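Local coordinates for ParM protein (Staphylococcus aureus, PDB 3JS6) that probably forms dynamic actin-like filaments that drive segregation of the pSK41 plasmid, as a member of the actin ATPase superfamily, at residues L168-E173 and V315-D320; I219-R224 and N302-S307; L136-R141 and K155-V160. One frame throughout, in Å; residues are numbered along the deposited sequence.

Interaction 1: L168-E173 and V315-D320; sequences LDLNME and VFEKAD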
ATOM      1  N   LEU A 168      -1.356   0.999  13.279  1.00 21.62           N
ATOM      2  CA  LEU A 168      -2.528   0.249  13.723  1.00 24.70           C
ATOM      3  C   LEU A 168      -2.393  -1.264  13.559  1.00 25.00           C
ATOM      4  O   LEU A 168      -2.995  -2.034  14.316  1.00 24.38           O
ATOM      5  CB  LEU A 168      -3.767   0.743  12.976  1.00 16.19           C
ATOM      6  CG  LEU A 168      -4.204   2.164  13.358  1.00 21.38           C
ATOM      7  CD1 LEU A 168      -5.404   2.573  12.470  1.00 27.28           C
ATOM      8  CD2 LEU A 168      -4.572   2.229  14.835  1.00 24.03           C
ATOM      9  N   ASP A 169      -1.620  -1.686  12.562  1.00 19.60           N
ATOM     10  CA  ASP A 169      -1.374  -3.104  12.312  1.00 22.46           C
ATOM     11  C   ASP A 169      -0.731  -3.664  13.579  1.00 22.64           C
ATOM     12  O   ASP A 169      -1.072  -4.753  14.022  1.00 23.40           O
ATOM     13  CB  ASP A 169      -0.407  -3.235  11.105  1.00 23.65           C
ATOM     14  CG  ASP A 169       0.044  -4.682  10.809  1.00 35.50           C
ATOM     15  OD1 ASP A 169      -0.749  -5.648  10.933  1.00 25.77           O
ATOM     16  OD2 ASP A 169       1.219  -4.846  10.393  1.00 26.32           O
ATOM     17  N   LEU A 170       0.179  -2.894  14.171  1.00 24.96           N
ATOM     18  CA  LEU A 170       0.921  -3.334  15.349  1.00 19.68           C
ATOM     19  C   LEU A 170       0.509  -2.716  16.680  1.00 22.53           C
ATOM     20  O   LEU A 170       1.185  -2.912  17.683  1.00 24.26           O
ATOM     21  CB  LEU A 170       2.408  -3.065  15.138  1.00 19.70           C
ATOM     22  CG  LEU A 170       2.952  -3.690  13.842  1.00 19.45           C
ATOM     23  CD1 LEU A 170       4.413  -3.349  13.680  1.00 23.46           C
ATOM     24  CD2 LEU A 170       2.756  -5.198  13.884  1.00 25.81           C
ATOM     25  N   ASN A 171      -0.571  -1.954  16.714  1.00 18.23           N
ATOM     26  CA  ASN A 171      -0.930  -1.363  18.001  1.00 24.28           C
ATOM     27  C   ASN A 171      -2.417  -1.392  18.287  1.00 21.28           C
ATOM     28  O   ASN A 171      -2.928  -0.571  19.059  1.00 23.10           O
ATOM     29  CB  ASN A 171      -0.397   0.065  18.074  1.00 23.85           C
ATOM     30  CG  ASN A 171       1.100   0.104  18.259  1.00 30.82           C
ATOM     31  OD1 ASN A 171       1.600  -0.026  19.376  1.00 27.45           O
ATOM     32  ND2 ASN A 171       1.827   0.259  17.159  1.00 23.70           N
HETATM   33  N   MSE A 172      -3.094  -2.358  17.671  1.00 18.80           N
HETATM   34  CA  MSE A 172      -4.533  -2.493  17.847  1.00 22.46           C
HETATM   35  C   MSE A 172      -5.070  -3.909  17.728  1.00 23.11           C
HETATM   36  O   MSE A 172      -4.751  -4.649  16.783  1.00 22.28           O
HETATM   37  CB  MSE A 172      -5.252  -1.588  16.839  1.00 17.68           C
HETATM   38  CG  MSE A 172      -6.749  -1.672  16.867  1.00 25.16           C
HETATM   39 SE   MSE A 172      -7.536  -0.380  15.618  1.00 35.92          SE
HETATM   40  CE  MSE A 172      -9.369  -0.713  16.100  1.00 28.86           C
ATOM     41  N   GLU A 173      -5.916  -4.285  18.687  1.00 20.37           N
ATOM     42  CA  GLU A 173      -6.525  -5.605  18.661  1.00 28.12           C
ATOM     43  C   GLU A 173      -7.924  -5.451  19.257  1.00 29.46           C
ATOM     44  O   GLU A 173      -8.151  -4.606  20.137  1.00 25.06           O
ATOM     45  CB  GLU A 173      -5.692  -6.580  19.494  1.00 29.20           C
ATOM     46  CG  GLU A 173      -5.275  -7.856  18.767  1.00 43.34           C
ATOM     47  CD  GLU A 173      -4.480  -7.601  17.480  1.00 57.63           C
ATOM     48  OE1 GLU A 173      -5.112  -7.399  16.415  1.00 62.35           O
ATOM     49  OE2 GLU A 173      -3.225  -7.597  17.526  1.00 50.18           O
ATOM     50  N   VAL A 315      13.875  -1.467  20.511  1.00 31.24           N
ATOM     51  CA  VAL A 315      13.109  -0.334  19.990  1.00 28.76           C
ATOM     52  C   VAL A 315      12.557  -0.552  18.594  1.00 24.21           C
ATOM     53  O   VAL A 315      11.482  -0.048  18.259  1.00 21.99           O
ATOM     54  CB  VAL A 315      13.924   0.979  20.007  1.00 31.13           C
ATOM     55  CG1 VAL A 315      15.063   0.909  18.998  1.00 33.56           C
ATOM     56  CG2 VAL A 315      13.004   2.142  19.672  1.00 36.65           C
ATOM     57  N   PHE A 316      13.270  -1.310  17.772  1.00 21.47           N
ATOM     58  CA  PHE A 316      12.791  -1.539  16.435  1.00 20.37           C
ATOM     59  C   PHE A 316      11.867  -2.741  16.391  1.00 25.95           C
ATOM     60  O   PHE A 316      12.094  -3.757  17.072  1.00 22.13           O
ATOM     61  CB  PHE A 316      13.957  -1.769  15.470  1.00 24.99           C
ATOM     62  CG  PHE A 316      14.845  -0.569  15.284  1.00 34.70           C
ATOM     63  CD1 PHE A 316      16.082  -0.498  15.921  1.00 33.32           C
ATOM     64  CD2 PHE A 316      14.465   0.474  14.426  1.00 27.15           C
ATOM     65  CE1 PHE A 316      16.938   0.587  15.705  1.00 33.66           C
ATOM     66  CE2 PHE A 316      15.314   1.560  14.203  1.00 37.91           C
ATOM     67  CZ  PHE A 316      16.560   1.615  14.846  1.00 27.84           C
ATOM     68  N   GLU A 317      10.832  -2.639  15.569  1.00 17.77           N
ATOM     69  CA  GLU A 317       9.908  -3.748  15.422  1.00 19.51           C
ATOM     70  C   GLU A 317       9.549  -3.908  13.950  1.00 19.98           C
ATOM     71  O   GLU A 317       9.527  -2.936  13.200  1.00 22.34           O
ATOM     72  CB  GLU A 317       8.641  -3.483  16.243  1.00 20.60           C
ATOM     73  CG  GLU A 317       7.568  -4.579  16.060  1.00 24.89           C
ATOM     74  CD  GLU A 317       6.329  -4.329  16.885  1.00 30.13           C
ATOM     75  OE1 GLU A 317       5.401  -5.161  16.819  1.00 26.06           O
ATOM     76  OE2 GLU A 317       6.280  -3.302  17.596  1.00 28.47           O
ATOM     77  N   LYS A 318       9.260  -5.130  13.520  1.00 18.26           N
ATOM     78  CA  LYS A 318       8.874  -5.353  12.134  1.00 23.07           C
ATOM     79  C   LYS A 318       7.693  -6.303  12.128  1.00 28.53           C
ATOM     80  O   LYS A 318       7.619  -7.199  12.978  1.00 25.88           O
ATOM     81  CB  LYS A 318      10.016  -6.011  11.340  1.00 22.34           C
ATOM     82  CG  LYS A 318       9.703  -6.198   9.843  1.00 44.16           C
ATOM     83  CD  LYS A 318      10.726  -7.116   9.150  1.00 33.21           C
ATOM     84  CE  LYS A 318      10.509  -7.169   7.628  1.00 47.76           C
ATOM     85  NZ  LYS A 318       9.204  -7.783   7.182  1.00 39.83           N
ATOM     86  N   ALA A 319       6.790  -6.124  11.165  1.00 24.34           N
ATOM     87  CA  ALA A 319       5.644  -7.018  11.014  1.00 26.25           C
ATOM     88  C   ALA A 319       5.937  -7.959   9.843  1.00 30.78           C
ATOM     89  O   ALA A 319       6.747  -7.625   8.980  1.00 37.46           O
ATOM     90  CB  ALA A 319       4.376  -6.201  10.713  1.00 32.30           C
ATOM     91  N   ASP A 320       5.296  -9.129   9.801  1.00 37.20           N
ATOM     92  CA  ASP A 320       5.490 -10.048   8.666  1.00 35.15           C
ATOM     93  C   ASP A 320       4.711  -9.468   7.483  1.00 35.74           C
ATOM     94  O   ASP A 320       3.741  -8.751   7.685  1.00 38.60           O
ATOM     95  CB  ASP A 320       4.941 -11.447   8.965  1.00 43.12           C
ATOM     96  CG  ASP A 320       5.922 -12.316   9.738  1.00 54.35           C
ATOM     97  OD1 ASP A 320       7.081 -12.465   9.287  1.00 50.71           O
ATOM     98  OD2 ASP A 320       5.523 -12.859  10.792  1.00 57.08           O
TER
HETATM   99  O   HOH W   1       3.076  -4.783  18.290  1.00 31.87           O
HETATM  100  O   HOH W   2       4.401  -0.903  17.607  1.00 32.65           O
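L170 lays its isobutyl end against the carboxylate of E317 and the methyl of A319. CD1 lies 3.8 Å from E317 OE1; CD2 packs 3.7 Å from A319 CB and also nears the same glutamate oxygen. L170 and E317 approach from opposite directions, and the glutamate is drawn out to full length, with CG anti to the backbone N (chi1 176°) and the rest of the chain extended, which carries its carboxylate across to the turn after the helix. There two waters complete the link. Water 1 donates to both L170 O (2.7 Å) and E317 OE1 (2.8 Å), while water 2 accepts from N171 ND2 and donates to E317 OE2, at 2.9 and 3.0 Å. A long acidic residue suits this place, since both of its oxygens find donors; OE2 also forms a salt bridge with R293. The fold is that of an actin-like ATPase: 316-317 is an edge strand of the five-stranded sheet and pairs in parallel with strand 293-297, whereas L170 is the first residue to leave the helical path after helix 162-169. L170 also touches I295 of that neighbouring strand. Beside the leucine, D169 brings OD2 to 3.5 Å from A319 CB, a plain van der Waals approach that the small alanine accommodates. OD2 is held from helix 325-342 by a salt bridge with R328 and a hydrogen bond with S325, and A319 packs on the same two residues.

Interaction 2: I219-R224 and N302-S307; sequences IDFYKR and NIHFDS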
ATOM      1  N   ILE A 219      16.572   1.508  -4.442  1.00 46.51           N
ATOM      2  CA  ILE A 219      17.155   1.605  -5.780  1.00 47.96           C
ATOM      3  C   ILE A 219      18.556   2.219  -5.633  1.00 46.39           C
ATOM      4  O   ILE A 219      19.533   1.690  -6.157  1.00 52.91           O
ATOM      5  CB  ILE A 219      16.259   2.479  -6.698  1.00 47.05           C
ATOM      6  CG1 ILE A 219      14.932   1.753  -6.941  1.00 42.44           C
ATOM      7  CG2 ILE A 219      16.975   2.791  -8.011  1.00 49.67           C
ATOM      8  CD1 ILE A 219      13.888   2.564  -7.674  1.00 49.61           C
ATOM      9  N   ASP A 220      18.651   3.318  -4.891  1.00 42.08           N
ATOM     10  CA  ASP A 220      19.941   3.961  -4.652  1.00 50.09           C
ATOM     11  C   ASP A 220      20.898   3.007  -3.926  1.00 53.70           C
ATOM     12  O   ASP A 220      22.111   3.000  -4.190  1.00 49.94           O
ATOM     13  CB  ASP A 220      19.768   5.214  -3.798  1.00 49.64           C
ATOM     14  CG  ASP A 220      19.021   6.305  -4.515  1.00 62.55           C
ATOM     15  OD1 ASP A 220      19.638   6.982  -5.372  1.00 64.08           O
ATOM     16  OD2 ASP A 220      17.812   6.475  -4.228  1.00 64.68           O
ATOM     17  N   PHE A 221      20.355   2.220  -3.000  1.00 43.65           N
ATOM     18  CA  PHE A 221      21.163   1.271  -2.241  1.00 45.85           C
ATOM     19  C   PHE A 221      21.844   0.272  -3.180  1.00 48.05           C
ATOM     20  O   PHE A 221      23.073   0.197  -3.248  1.00 48.73           O
ATOM     21  CB  PHE A 221      20.275   0.508  -1.245  1.00 43.34           C
ATOM     22  CG  PHE A 221      21.037  -0.403  -0.309  1.00 37.27           C
ATOM     23  CD1 PHE A 221      21.988   0.114   0.568  1.00 37.12           C
ATOM     24  CD2 PHE A 221      20.769  -1.769  -0.280  1.00 40.98           C
ATOM     25  CE1 PHE A 221      22.658  -0.713   1.465  1.00 41.59           C
ATOM     26  CE2 PHE A 221      21.434  -2.613   0.614  1.00 36.94           C
ATOM     27  CZ  PHE A 221      22.381  -2.084   1.489  1.00 32.10           C
ATOM     28  N   TYR A 222      21.019  -0.487  -3.895  1.00 47.08           N
ATOM     29  CA  TYR A 222      21.480  -1.506  -4.818  1.00 56.36           C
ATOM     30  C   TYR A 222      22.362  -0.931  -5.921  1.00 60.19           C
ATOM     31  O   TYR A 222      23.255  -1.614  -6.429  1.00 63.66           O
ATOM     32  CB  TYR A 222      20.283  -2.245  -5.439  1.00 49.53           C
ATOM     33  CG  TYR A 222      19.524  -3.145  -4.480  1.00 57.45           C
ATOM     34  CD1 TYR A 222      18.329  -2.732  -3.902  1.00 62.60           C
ATOM     35  CD2 TYR A 222      19.999  -4.421  -4.164  1.00 63.15           C
ATOM     36  CE1 TYR A 222      17.616  -3.570  -3.031  1.00 65.40           C
ATOM     37  CE2 TYR A 222      19.296  -5.266  -3.295  1.00 65.20           C
ATOM     38  CZ  TYR A 222      18.104  -4.832  -2.735  1.00 67.33           C
ATOM     39  OH  TYR A 222      17.395  -5.656  -1.887  1.00 65.00           O
ATOM     40  N   LYS A 223      22.106   0.318  -6.293  1.00 59.45           N
ATOM     41  CA  LYS A 223      22.897   0.973  -7.330  1.00 60.61           C
ATOM     42  C   LYS A 223      24.277   1.307  -6.796  1.00 58.07           C
ATOM     43  O   LYS A 223      25.287   1.076  -7.461  1.00 55.87           O
ATOM     44  CB  LYS A 223      22.201   2.253  -7.803  1.00 61.38           C
ATOM     45  CG  LYS A 223      21.479   2.106  -9.137  1.00 62.55           C
ATOM     46  CD  LYS A 223      22.351   2.559 -10.313  1.00 69.62           C
ATOM     47  CE  LYS A 223      23.676   1.787 -10.423  1.00 70.87           C
ATOM     48  NZ  LYS A 223      23.515   0.333 -10.719  1.00 64.35           N
ATOM     49  N   ARG A 224      24.313   1.853  -5.586  1.00 58.39           N
ATOM     50  CA  ARG A 224      25.570   2.224  -4.960  1.00 57.71           C
ATOM     51  C   ARG A 224      26.409   0.963  -4.725  1.00 63.91           C
ATOM     52  O   ARG A 224      27.636   1.018  -4.713  1.00 66.11           O
ATOM     53  CB  ARG A 224      25.295   2.948  -3.641  1.00 57.85           C
ATOM     54  CG  ARG A 224      26.492   3.678  -3.054  1.00 63.69           C
ATOM     55  CD  ARG A 224      26.193   4.171  -1.641  1.00 64.29           C
ATOM     56  NE  ARG A 224      25.139   5.180  -1.621  1.00 71.61           N
ATOM     57  CZ  ARG A 224      25.341   6.482  -1.812  1.00 74.06           C
ATOM     58  NH1 ARG A 224      26.570   6.939  -2.034  1.00 69.14           N
ATOM     59  NH2 ARG A 224      24.315   7.326  -1.783  1.00 71.92           N
ATOM     60  N   ASN A 302      12.911  -5.713   5.219  1.00 27.32           N
ATOM     61  CA  ASN A 302      13.562  -7.014   5.342  1.00 39.41           C
ATOM     62  C   ASN A 302      15.077  -6.954   5.206  1.00 40.07           C
ATOM     63  O   ASN A 302      15.806  -7.740   5.822  1.00 36.08           O
ATOM     64  CB  ASN A 302      13.024  -7.985   4.298  1.00 43.16           C
ATOM     65  CG  ASN A 302      11.763  -8.679   4.751  1.00 53.78           C
ATOM     66  OD1 ASN A 302      11.746  -9.326   5.799  1.00 56.64           O
ATOM     67  ND2 ASN A 302      10.700  -8.554   3.965  1.00 52.73           N
ATOM     68  N   ILE A 303      15.548  -6.017   4.400  1.00 33.20           N
ATOM     69  CA  ILE A 303      16.970  -5.890   4.153  1.00 35.78           C
ATOM     70  C   ILE A 303      17.715  -5.287   5.335  1.00 36.59           C
ATOM     71  O   ILE A 303      18.794  -5.755   5.684  1.00 35.95           O
ATOM     72  CB  ILE A 303      17.219  -5.013   2.898  1.00 38.54           C
ATOM     73  CG1 ILE A 303      16.364  -5.519   1.734  1.00 44.14           C
ATOM     74  CG2 ILE A 303      18.692  -5.034   2.524  1.00 43.31           C
ATOM     75  CD1 ILE A 303      16.263  -4.543   0.592  1.00 50.43           C
ATOM     76  N   HIS A 304      17.129  -4.271   5.971  1.00 32.31           N
ATOM     77  CA  HIS A 304      17.813  -3.592   7.069  1.00 30.68           C
ATOM     78  C   HIS A 304      17.405  -3.863   8.513  1.00 26.89           C
ATOM     79  O   HIS A 304      18.127  -3.475   9.418  1.00 27.00           O
ATOM     80  CB  HIS A 304      17.748  -2.079   6.843  1.00 25.47           C
ATOM     81  CG  HIS A 304      17.999  -1.667   5.427  1.00 34.42           C
ATOM     82  ND1 HIS A 304      19.112  -2.071   4.722  1.00 34.86           N
ATOM     83  CD2 HIS A 304      17.300  -0.853   4.599  1.00 36.78           C
ATOM     84  CE1 HIS A 304      19.089  -1.522   3.520  1.00 46.06           C
ATOM     85  NE2 HIS A 304      18.000  -0.778   3.419  1.00 37.55           N
ATOM     86  N   PHE A 305      16.266  -4.515   8.735  1.00 29.69           N
ATOM     87  CA  PHE A 305      15.794  -4.767  10.102  1.00 32.88           C
ATOM     88  C   PHE A 305      16.843  -5.428  11.014  1.00 31.35           C
ATOM     89  O   PHE A 305      17.031  -5.025  12.169  1.00 27.15           O
ATOM     90  CB  PHE A 305      14.494  -5.594  10.062  1.00 22.82           C
ATOM     91  CG  PHE A 305      13.912  -5.862  11.418  1.00 31.23           C
ATOM     92  CD1 PHE A 305      13.914  -7.157  11.950  1.00 31.84           C
ATOM     93  CD2 PHE A 305      13.434  -4.816  12.197  1.00 20.78           C
ATOM     94  CE1 PHE A 305      13.460  -7.409  13.241  1.00 29.12           C
ATOM     95  CE2 PHE A 305      12.974  -5.050  13.497  1.00 26.09           C
ATOM     96  CZ  PHE A 305      12.991  -6.355  14.025  1.00 26.96           C
ATOM     97  N   ASP A 306      17.548  -6.423  10.495  1.00 37.74           N
ATOM     98  CA  ASP A 306      18.570  -7.089  11.293  1.00 41.40           C
ATOM     99  C   ASP A 306      19.638  -6.152  11.824  1.00 39.40           C
ATOM    100  O   ASP A 306      19.879  -6.098  13.025  1.00 42.34           O
ATOM    101  CB  ASP A 306      19.225  -8.212  10.495  1.00 49.37           C
ATOM    102  CG  ASP A 306      18.254  -9.319  10.171  1.00 51.71           C
ATOM    103  OD1 ASP A 306      17.460  -9.680  11.073  1.00 53.26           O
ATOM    104  OD2 ASP A 306      18.285  -9.829   9.028  1.00 63.69           O
ATOM    105  N   SER A 307      20.273  -5.398  10.944  1.00 40.04           N
ATOM    106  CA  SER A 307      21.315  -4.490  11.391  1.00 42.81           C
ATOM    107  C   SER A 307      20.780  -3.422  12.329  1.00 40.85           C
ATOM    108  O   SER A 307      21.446  -3.050  13.299  1.00 33.98           O
ATOM    109  CB  SER A 307      22.001  -3.852  10.187  1.00 48.40           C
ATOM    110  OG  SER A 307      22.648  -4.853   9.420  1.00 55.96           O
TER
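Segments 219-224 and 302-307, parts of helices 218-228 and 301-311, run nearly at right angles, their axes 79° apart and no closer than 13.2 Å, so large side chains have to bridge the gap. Both belong to the MreB-like C-terminal region of this actin-family protein, and helix 263-284 packs beside them, F266 and L273 touching F221. F221 and H304 form a T-shaped (edge-to-face) pair: the imidazole turns its edge toward one face of the phenyl ring, with planes at 90° and centroids 5.1 Å apart. CE1 of the histidine leads, standing over the phenylalanine face but displaced toward its rim. A carbon-bound hydrogen directed at a pi cloud is a favourable, weakly electrostatic CH-pi contact, and a flat phenylalanine offers the broad surface it needs. With its CG anti to the backbone N (chi1 -174°), F221 reaches across toward helix 301-311. Both rings take part in further edge-to-face pairs, H304 with F191 and F221 with F266, which extends the aromatic cluster beyond the two helices. I303 occupies the ground between F221 and Y222, and its beta-branched side chain serves both: CG2 approaches F221 CE2 obliquely at 4.1 Å, while CD1 extends to the tyrosine, though the very close fit at the hydroxyl leaves its exact placing doubtful. Y222 meets it from the opposite direction, and its side chain also touches P240, I243 and E244 of helix 240-244, so a long aromatic here joins three helices. In the ring pair, H304 CE1 comes nearest to F221 CE2 and CZ, 3.9 Å from each.

Interaction 3: L136-R141 and K155-V160; sequences LLNKSR and KGVKIV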
ATOM      1  N   LEU A 136     -14.939   9.374  -4.812  1.00 25.95           N
ATOM      2  CA  LEU A 136     -14.709   8.301  -5.756  1.00 28.55           C
ATOM      3  C   LEU A 136     -15.141   6.978  -5.099  1.00 26.47           C
ATOM      4  O   LEU A 136     -15.777   6.141  -5.721  1.00 20.86           O
ATOM      5  CB  LEU A 136     -13.219   8.214  -6.109  1.00 25.37           C
ATOM      6  CG  LEU A 136     -12.569   9.265  -7.015  1.00 39.66           C
ATOM      7  CD1 LEU A 136     -11.045   9.031  -7.063  1.00 34.09           C
ATOM      8  CD2 LEU A 136     -13.166   9.174  -8.425  1.00 32.11           C
ATOM      9  N   LEU A 137     -14.801   6.824  -3.825  1.00 19.82           N
ATOM     10  CA  LEU A 137     -15.070   5.598  -3.072  1.00 22.35           C
ATOM     11  C   LEU A 137     -16.510   5.366  -2.646  1.00 21.81           C
ATOM     12  O   LEU A 137     -17.049   4.261  -2.776  1.00 24.19           O
ATOM     13  CB  LEU A 137     -14.190   5.586  -1.824  1.00 20.67           C
ATOM     14  CG  LEU A 137     -12.690   5.634  -2.112  1.00 22.06           C
ATOM     15  CD1 LEU A 137     -11.913   5.795  -0.784  1.00 20.65           C
ATOM     16  CD2 LEU A 137     -12.272   4.360  -2.852  1.00 24.47           C
ATOM     17  N   ASN A 138     -17.135   6.419  -2.145  1.00 26.30           N
ATOM     18  CA  ASN A 138     -18.490   6.303  -1.645  1.00 27.61           C
ATOM     19  C   ASN A 138     -19.605   6.376  -2.667  1.00 32.84           C
ATOM     20  O   ASN A 138     -20.242   7.419  -2.815  1.00 26.76           O
ATOM     21  CB  ASN A 138     -18.734   7.351  -0.571  1.00 27.00           C
ATOM     22  CG  ASN A 138     -19.699   6.874   0.467  1.00 33.55           C
ATOM     23  OD1 ASN A 138     -20.622   6.128   0.155  1.00 32.12           O
ATOM     24  ND2 ASN A 138     -19.497   7.290   1.714  1.00 38.84           N
ATOM     25  N   LYS A 139     -19.847   5.255  -3.352  1.00 30.71           N
ATOM     26  CA  LYS A 139     -20.912   5.157  -4.340  1.00 29.71           C
ATOM     27  C   LYS A 139     -21.179   3.711  -4.717  1.00 30.92           C
ATOM     28  O   LYS A 139     -20.334   2.838  -4.525  1.00 28.62           O
ATOM     29  CB  LYS A 139     -20.578   5.957  -5.607  1.00 31.69           C
ATOM     30  CG  LYS A 139     -19.423   5.427  -6.424  1.00 36.06           C
ATOM     31  CD  LYS A 139     -19.142   6.348  -7.607  1.00 37.88           C
ATOM     32  CE  LYS A 139     -17.829   5.981  -8.294  1.00 41.77           C
ATOM     33  NZ  LYS A 139     -17.508   6.916  -9.392  1.00 48.56           N
ATOM     34  N   SER A 140     -22.370   3.465  -5.239  1.00 27.01           N
ATOM     35  CA  SER A 140     -22.752   2.136  -5.664  1.00 30.74           C
ATOM     36  C   SER A 140     -22.275   1.949  -7.078  1.00 25.88           C
ATOM     37  O   SER A 140     -22.083   2.922  -7.792  1.00 23.46           O
ATOM     38  CB  SER A 140     -24.279   1.978  -5.640  1.00 32.28           C
ATOM     39  OG  SER A 140     -24.729   1.745  -4.320  1.00 35.29           O
ATOM     40  N   ARG A 141     -22.067   0.696  -7.477  1.00 21.23           N
ATOM     41  CA  ARG A 141     -21.672   0.468  -8.858  1.00 25.95           C
ATOM     42  C   ARG A 141     -21.828  -0.976  -9.270  1.00 19.52           C
ATOM     43  O   ARG A 141     -21.770  -1.872  -8.445  1.00 23.90           O
ATOM     44  CB  ARG A 141     -20.230   0.907  -9.080  1.00 21.24           C
ATOM     45  CG  ARG A 141     -19.166   0.130  -8.319  1.00 34.68           C
ATOM     46  CD  ARG A 141     -18.813   0.883  -7.039  1.00 44.18           C
ATOM     47  NE  ARG A 141     -17.722   1.832  -7.307  1.00 32.09           N
ATOM     48  CZ  ARG A 141     -16.969   2.450  -6.390  1.00 24.73           C
ATOM     49  NH1 ARG A 141     -17.179   2.218  -5.097  1.00 25.94           N
ATOM     50  NH2 ARG A 141     -16.011   3.300  -6.772  1.00 18.90           N
ATOM     51  N   LYS A 155     -21.487   1.338   2.142  1.00 22.03           N
ATOM     52  CA  LYS A 155     -22.228   1.818   3.312  1.00 27.36           C
ATOM     53  C   LYS A 155     -21.448   2.792   4.160  1.00 33.72           C
ATOM     54  O   LYS A 155     -22.007   3.417   5.068  1.00 28.19           O
ATOM     55  CB  LYS A 155     -22.631   0.627   4.172  1.00 28.45           C
ATOM     56  CG  LYS A 155     -23.436  -0.402   3.420  1.00 27.51           C
ATOM     57  CD  LYS A 155     -24.632   0.236   2.743  1.00 28.68           C
ATOM     58  CE  LYS A 155     -25.462  -0.807   2.016  1.00 37.12           C
ATOM     59  NZ  LYS A 155     -26.690  -0.202   1.403  1.00 47.73           N
ATOM     60  N   GLY A 156     -20.149   2.901   3.878  1.00 19.58           N
ATOM     61  CA  GLY A 156     -19.315   3.813   4.639  1.00 23.29           C
ATOM     62  C   GLY A 156     -17.880   3.798   4.134  1.00 26.45           C
ATOM     63  O   GLY A 156     -17.436   2.804   3.517  1.00 23.22           O
ATOM     64  N   VAL A 157     -17.163   4.890   4.393  1.00 20.40           N
ATOM     65  CA  VAL A 157     -15.760   5.038   3.973  1.00 23.01           C
ATOM     66  C   VAL A 157     -14.940   5.643   5.103  1.00 20.72           C
ATOM     67  O   VAL A 157     -15.368   6.587   5.757  1.00 22.02           O
ATOM     68  CB  VAL A 157     -15.630   5.955   2.730  1.00 26.59           C
ATOM     69  CG1 VAL A 157     -14.152   6.152   2.368  1.00 25.72           C
ATOM     70  CG2 VAL A 157     -16.381   5.331   1.550  1.00 24.04           C
ATOM     71  N   LYS A 158     -13.765   5.087   5.350  1.00 22.28           N
ATOM     72  CA  LYS A 158     -12.917   5.622   6.399  1.00 20.51           C
ATOM     73  C   LYS A 158     -11.527   5.785   5.826  1.00 22.90           C
ATOM     74  O   LYS A 158     -10.931   4.813   5.369  1.00 26.06           O
ATOM     75  CB  LYS A 158     -12.895   4.675   7.589  1.00 19.19           C
ATOM     76  CG  LYS A 158     -11.985   5.118   8.749  1.00 34.29           C
ATOM     77  CD  LYS A 158     -12.335   6.501   9.310  1.00 36.06           C
ATOM     78  CE  LYS A 158     -11.582   6.763  10.613  1.00 42.66           C
ATOM     79  NZ  LYS A 158     -11.787   8.138  11.106  1.00 33.69           N
ATOM     80  N   ILE A 159     -11.027   7.019   5.840  1.00 24.67           N
ATOM     81  CA  ILE A 159      -9.705   7.313   5.305  1.00 27.71           C
ATOM     82  C   ILE A 159      -8.743   7.884   6.351  1.00 29.64           C
ATOM     83  O   ILE A 159      -9.081   8.835   7.052  1.00 24.73           O
ATOM     84  CB  ILE A 159      -9.793   8.356   4.184  1.00 24.67           C
ATOM     85  CG1 ILE A 159     -10.681   7.852   3.044  1.00 22.63           C
ATOM     86  CG2 ILE A 159      -8.400   8.684   3.705  1.00 37.47           C
ATOM     87  CD1 ILE A 159     -11.201   8.949   2.183  1.00 25.29           C
ATOM     88  N   VAL A 160      -7.548   7.314   6.472  1.00 20.74           N
ATOM     89  CA  VAL A 160      -6.591   7.888   7.407  1.00 27.46           C
ATOM     90  C   VAL A 160      -5.265   8.167   6.705  1.00 28.24           C
ATOM     91  O   VAL A 160      -5.118   7.881   5.512  1.00 27.64           O
ATOM     92  CB  VAL A 160      -6.330   6.954   8.612  1.00 26.64           C
ATOM     93  CG1 VAL A 160      -7.628   6.743   9.380  1.00 28.77           C
ATOM     94  CG2 VAL A 160      -5.733   5.639   8.152  1.00 31.15           C
TER
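V157 sets both methyls against the end of helix 128-137. CG1, anti to the backbone N (chi1 177°), meets L137 CD1 at 3.9 Å, the two side chains crossing at about a right angle. CG2 touches L137 CB and lies along N138, 3.7 Å from ND2 and 3.8 Å from CB of that asparagine. L137 CD1 also makes a looser contact with I159 CD1, at 4.4 Å. Valine and isoleucine, beta-branched residues at home in extended chain, here put methyls on the helix-facing side of strand 148-161. Farther out, L137 also packs on V96 and T118, lodging the helix end between helix 90-104 and the sheet of the actin-like N-terminal region. N138 is the centre of an inverse gamma turn, where the chain leaves the helix; asparagine suits the place because its amide can turn back, ND2 making a weak hydrogen bond to E134. R141 returns to this turn through a weak bond from NH1 to L137 O, 3.1 Å long, while its NH2 is held by a salt bridge to E97. Across the two segments the contact therefore rests on van der Waals packing, apolar at L137 and with the N138 amide lying against a methyl.

In the fold
From the N terminus, interaction 3 closes first: the chain leaves helix 128-137, turns through strand 141-145 and comes back along strand 148-161, a short loop wholly within the N-terminal actin-like region. Strand 148-161 runs directly into helix 162-169, whose end opens interaction 1. That contact closes a far longer loop at 315-320, drawing the end of this helix to the edge strand of the five-stranded sheet. Interaction 2 is nested inside it, joining helices 218-228 and 301-311. Helix 301-311 leads into strand 316-317, and K318 touches N302 and F305, so interactions 1 and 2 abut. Interactions 2 and 3 lie on opposite sides of the chain's centre, their own centres about 37 Å apart.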